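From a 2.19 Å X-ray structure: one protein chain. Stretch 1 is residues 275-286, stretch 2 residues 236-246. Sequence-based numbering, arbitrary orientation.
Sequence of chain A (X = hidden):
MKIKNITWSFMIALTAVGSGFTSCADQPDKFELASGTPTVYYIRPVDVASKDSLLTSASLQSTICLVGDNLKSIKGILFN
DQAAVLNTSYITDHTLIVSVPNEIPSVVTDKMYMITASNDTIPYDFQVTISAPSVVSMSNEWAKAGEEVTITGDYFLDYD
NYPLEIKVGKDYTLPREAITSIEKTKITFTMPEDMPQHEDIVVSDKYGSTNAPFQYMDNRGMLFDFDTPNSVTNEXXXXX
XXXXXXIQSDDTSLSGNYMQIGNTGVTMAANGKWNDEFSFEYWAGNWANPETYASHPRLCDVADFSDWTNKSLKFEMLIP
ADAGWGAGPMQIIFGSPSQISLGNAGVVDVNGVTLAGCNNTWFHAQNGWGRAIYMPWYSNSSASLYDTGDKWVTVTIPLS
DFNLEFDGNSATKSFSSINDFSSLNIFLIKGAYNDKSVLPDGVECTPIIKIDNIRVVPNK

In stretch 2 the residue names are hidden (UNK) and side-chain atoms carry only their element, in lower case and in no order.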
# COMPACT_ATOMS: atom_id res chain seq x y z
N ASN A 275 -4.64 17.79 23.08
CA ASN A 275 -5.98 18.34 22.96
C ASN A 275 -6.90 17.17 22.63
O ASN A 275 -6.83 16.61 21.52
CB ASN A 275 -6.03 19.42 21.87
CG ASN A 275 -7.33 20.21 21.88
OD1 ASN A 275 -8.33 19.78 22.46
ND2 ASN A 275 -7.33 21.36 21.23
N ASP A 276 -7.75 16.78 23.58
CA ASP A 276 -8.65 15.64 23.40
C ASP A 276 -9.71 15.87 22.32
O ASP A 276 -10.45 14.92 22.01
CB ASP A 276 -9.35 15.29 24.72
CG ASP A 276 -8.39 15.13 25.88
OD1 ASP A 276 -8.70 15.59 27.00
OD2 ASP A 276 -7.29 14.55 25.65
N GLU A 277 -9.79 17.07 21.75
CA GLU A 277 -10.69 17.28 20.62
C GLU A 277 -10.29 16.45 19.41
O GLU A 277 -11.12 16.22 18.53
CB GLU A 277 -10.71 18.76 20.23
CG GLU A 277 -11.48 19.66 21.18
CD GLU A 277 -12.98 19.56 20.98
OE1 GLU A 277 -13.41 19.29 19.84
OE2 GLU A 277 -13.73 19.77 21.96
N PHE A 278 -9.04 15.98 19.35
CA PHE A 278 -8.55 15.17 18.24
C PHE A 278 -8.23 13.75 18.68
O PHE A 278 -7.23 13.16 18.27
CB PHE A 278 -7.32 15.82 17.61
CG PHE A 278 -7.39 17.32 17.53
CD1 PHE A 278 -8.17 17.93 16.56
CD2 PHE A 278 -6.67 18.12 18.40
CE1 PHE A 278 -8.24 19.31 16.47
CE2 PHE A 278 -6.73 19.50 18.31
CZ PHE A 278 -7.52 20.09 17.34
N SER A 279 -9.08 13.18 19.53
CA SER A 279 -8.90 11.82 20.02
C SER A 279 -10.18 11.02 19.77
O SER A 279 -11.25 11.38 20.26
CB SER A 279 -8.55 11.81 21.51
OG SER A 279 -8.51 10.48 22.01
N PHE A 280 -10.06 9.94 19.00
CA PHE A 280 -11.11 8.94 18.90
C PHE A 280 -10.69 7.72 19.71
O PHE A 280 -9.55 7.25 19.59
CB PHE A 280 -11.36 8.53 17.44
CG PHE A 280 -12.22 7.30 17.30
CD1 PHE A 280 -11.65 6.08 17.01
CD2 PHE A 280 -13.59 7.38 17.47
CE1 PHE A 280 -12.43 4.94 16.88
CE2 PHE A 280 -14.38 6.24 17.35
CZ PHE A 280 -13.80 5.02 17.05
N GLU A 281 -11.59 7.23 20.55
CA GLU A 281 -11.27 6.15 21.48
C GLU A 281 -12.35 5.08 21.42
O GLU A 281 -13.52 5.36 21.71
CB GLU A 281 -11.13 6.69 22.91
CG GLU A 281 -10.17 7.86 23.05
CD GLU A 281 -10.57 8.85 24.14
OE1 GLU A 281 -11.61 8.63 24.79
OE2 GLU A 281 -9.84 9.84 24.34
N TYR A 282 -11.96 3.87 21.05
CA TYR A 282 -12.81 2.69 21.20
C TYR A 282 -12.14 1.75 22.20
O TYR A 282 -11.13 1.11 21.88
CB TYR A 282 -13.05 1.97 19.87
CG TYR A 282 -13.87 0.70 20.06
CD1 TYR A 282 -15.26 0.75 20.09
CD2 TYR A 282 -13.26 -0.53 20.23
CE1 TYR A 282 -16.01 -0.39 20.28
CE2 TYR A 282 -14.01 -1.68 20.42
CZ TYR A 282 -15.38 -1.60 20.44
OH TYR A 282 -16.13 -2.74 20.63
N TRP A 283 -12.71 1.66 23.39
CA TRP A 283 -12.22 0.77 24.43
C TRP A 283 -13.20 -0.39 24.58
O TRP A 283 -14.40 -0.17 24.75
CB TRP A 283 -12.04 1.52 25.75
CG TRP A 283 -11.19 2.75 25.63
CD1 TRP A 283 -10.28 3.03 24.65
CD2 TRP A 283 -11.18 3.88 26.51
NE1 TRP A 283 -9.70 4.25 24.87
CE2 TRP A 283 -10.23 4.80 26.00
CE3 TRP A 283 -11.87 4.21 27.68
CZ2 TRP A 283 -9.97 6.02 26.62
CZ3 TRP A 283 -11.60 5.42 28.30
CH2 TRP A 283 -10.66 6.31 27.77
N ALA A 284 -12.68 -1.62 24.48
CA ALA A 284 -13.53 -2.79 24.60
C ALA A 284 -14.10 -2.91 26.01
O ALA A 284 -13.45 -2.55 26.99
CB ALA A 284 -12.74 -4.05 24.24
N GLY A 285 -15.32 -3.42 26.09
CA GLY A 285 -16.02 -3.57 27.35
C GLY A 285 -17.09 -2.50 27.53
O GLY A 285 -17.17 -1.51 26.80
N ASN A 286 -17.93 -2.72 28.54
CA ASN A 286 -19.00 -1.78 28.86
C ASN A 286 -19.41 -1.94 30.33
O ASN A 286 -20.56 -2.23 30.66
CB ASN A 286 -20.18 -1.98 27.91
CG ASN A 286 -21.16 -0.81 27.94
OD1 ASN A 286 -20.79 0.31 28.28
ND2 ASN A 286 -22.41 -1.08 27.57
N UNK A 236 -23.39 -1.55 16.21
CA UNK A 236 -22.67 -0.67 15.30
C UNK A 236 -21.63 0.07 16.14
O UNK A 236 -21.96 0.98 16.89
c UNK A 236 -23.61 0.29 14.56
c UNK A 236 -22.85 1.03 13.47
c UNK A 236 -24.78 -0.48 13.98
N UNK A 237 -20.37 -0.34 16.01
CA UNK A 237 -19.32 0.21 16.84
C UNK A 237 -19.07 1.68 16.51
O UNK A 237 -19.14 2.10 15.35
c UNK A 237 -16.76 -2.74 16.69
c UNK A 237 -18.13 -2.09 16.86
c UNK A 237 -18.71 -2.41 18.23
c UNK A 237 -18.03 -0.58 16.67
N UNK A 238 -18.79 2.46 17.55
CA UNK A 238 -18.48 3.87 17.39
C UNK A 238 -17.64 4.37 18.54
O UNK A 238 -16.54 3.87 18.79
N UNK A 239 -18.16 5.36 19.27
CA UNK A 239 -17.47 5.86 20.45
C UNK A 239 -17.53 4.83 21.57
O UNK A 239 -18.57 4.21 21.81
c UNK A 239 -18.09 7.18 20.91
o UNK A 239 -16.64 8.56 19.59
c UNK A 239 -17.79 8.33 19.96
n UNK A 239 -18.83 9.05 19.57
N UNK A 240 -16.40 4.65 22.25
CA UNK A 240 -16.34 3.78 23.42
C UNK A 240 -15.18 4.20 24.31
O UNK A 240 -14.17 3.49 24.40
o UNK A 240 -16.24 1.48 24.16
c UNK A 240 -16.22 2.31 23.02
N UNK A 241 -15.30 5.36 24.94
CA UNK A 241 -14.22 5.90 25.74
C UNK A 241 -14.65 7.15 26.48
O UNK A 241 -15.81 7.28 26.86
N UNK A 242 -13.72 8.09 26.66
CA UNK A 242 -14.01 9.31 27.40
C UNK A 242 -14.45 10.45 26.49
O UNK A 242 -15.41 11.16 26.81
c UNK A 242 -9.28 9.42 31.26
c UNK A 242 -11.45 9.04 30.34
c UNK A 242 -13.55 8.27 30.13
c UNK A 242 -12.77 9.75 28.19
c UNK A 242 -12.62 9.04 29.50
c UNK A 242 -10.83 8.04 32.49
c UNK A 242 -11.75 8.25 31.46
n UNK A 242 -13.03 7.79 31.31
c UNK A 242 -9.61 8.63 32.37
c UNK A 242 -10.19 9.64 30.24
N UNK A 243 -13.78 10.64 25.35
CA UNK A 243 -13.99 11.80 24.49
C UNK A 243 -14.67 11.34 23.20
O UNK A 243 -14.02 10.83 22.29
n UNK A 243 -10.72 11.96 25.74
c UNK A 243 -12.01 13.54 26.51
n UNK A 243 -10.98 13.31 27.39
c UNK A 243 -12.66 12.50 24.23
c UNK A 243 -10.22 12.35 26.90
c UNK A 243 -11.85 12.70 25.46
N UNK A 244 -15.99 11.54 23.14
CA UNK A 244 -16.79 11.07 22.02
C UNK A 244 -16.61 11.97 20.81
O UNK A 244 -16.59 13.19 20.92
c UNK A 244 -18.27 11.02 22.41
o UNK A 244 -17.88 9.30 24.00
o UNK A 244 -19.30 10.87 24.55
c UNK A 244 -18.50 10.35 23.75
N UNK A 245 -16.49 11.34 19.64
CA UNK A 245 -16.26 12.06 18.40
C UNK A 245 -17.53 12.07 17.56
O UNK A 245 -18.44 11.25 17.73
n UNK A 245 -13.68 14.04 18.47
n UNK A 245 -14.10 15.56 20.14
n UNK A 245 -12.67 13.80 20.53
c UNK A 245 -13.48 14.47 19.71
c UNK A 245 -13.76 11.57 18.29
c UNK A 245 -13.04 12.86 17.89
c UNK A 245 -15.11 11.43 17.61
N UNK A 246 -17.58 13.04 16.64
CA UNK A 246 -18.72 13.15 15.73
C UNK A 246 -18.80 11.91 14.85
O UNK A 246 -17.80 11.47 14.28
c UNK A 246 -18.62 15.67 15.77
c UNK A 246 -18.54 16.97 14.99
c UNK A 246 -18.58 14.42 14.88
c UNK A 246 -19.67 14.48 13.82
O HOH W 1 -14.06 8.71 20.58
O HOH W 2 -15.15 7.87 23.32

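Position 236 carries three side-chain carbons, one bonded to the other two, and lies out of reach of stretch 1; a fork directly at CB makes it Val236. At position 237 four carbons fork at the second, and one branch tip comes within reach of the Tyr282 ring. This is Leu237, whose CD2 lies 3.9 Å from Tyr282 CE1.

Position 238 has no side-chain atoms and is Gly238; its O sits 3.4 Å from Phe280 CZ and 3.6 Å from Tyr282 CD1. Position 239 has two carbons, the second bearing one oxygen and one nitrogen, the amide of Asn239. That amide serves its own stretch, pairing with the backbone of position 245: OD1 accepts from N of 245 and ND2 donates to O of 245.

Position 240 shows one carbon and one oxygen, the oxygen 2.5 Å from Trp283 O. A single hydroxyl on CB identifies Ser240, and OG donates a hydrogen bond to that carbonyl. Position 241 has no side chain, and its CA lies over the face of the Trp283 six-membered ring, 3.7 Å from the centroid. It is Gly241; a CB here would clash with Glu281 CB, 2.7 Å away.

Position 242 has one carbon leading to fused five- and six-membered rings of eight carbons and one nitrogen, the indole of Trp242. The edge of Trp283 points at its face, with planes at 70° and CH2 3.8 Å from Trp242 CG. At position 243 a carbon carries a five-membered ring of three carbons and two nitrogens, the imidazole of His243. Its ND1 donates to Glu281 OE2 at 2.7 Å, while Asp276 CB packs over the ring face.

Position 244 has two carbons, the second carrying two oxygens; this carboxylate, Asp244, makes no direct contact. Position 245 runs through three carbons and a nitrogen to a carbon bearing two more nitrogens, the guanidinium of Arg245. NH1 donates to Ser279 O at 2.8 Å and weakly to Asp276 O at 2.9 Å. Position 246 has four carbons forked at the first, with one arm two carbons long: Ile246, beyond contact.

The contact centres on a single beta bridge between Tyr282 and Ser240: Ser240 N donates to Glu281 O at 3.0 Å, and Trp283 N to Ser240 O at 2.5 Å. Beside it, the Glu281 carboxylate gathers the turning chain, OE1 accepting from Trp242 N at 2.9 Å and His243 N at 3.0 Å. Ser279 OG also donates to Glu281 OE2, bracing the carboxylate from its own strand. Arg245 then ties down backbone carbonyls that precede Phe280.

Stretch 2, residues 236-246: VLGNSGWHDRI
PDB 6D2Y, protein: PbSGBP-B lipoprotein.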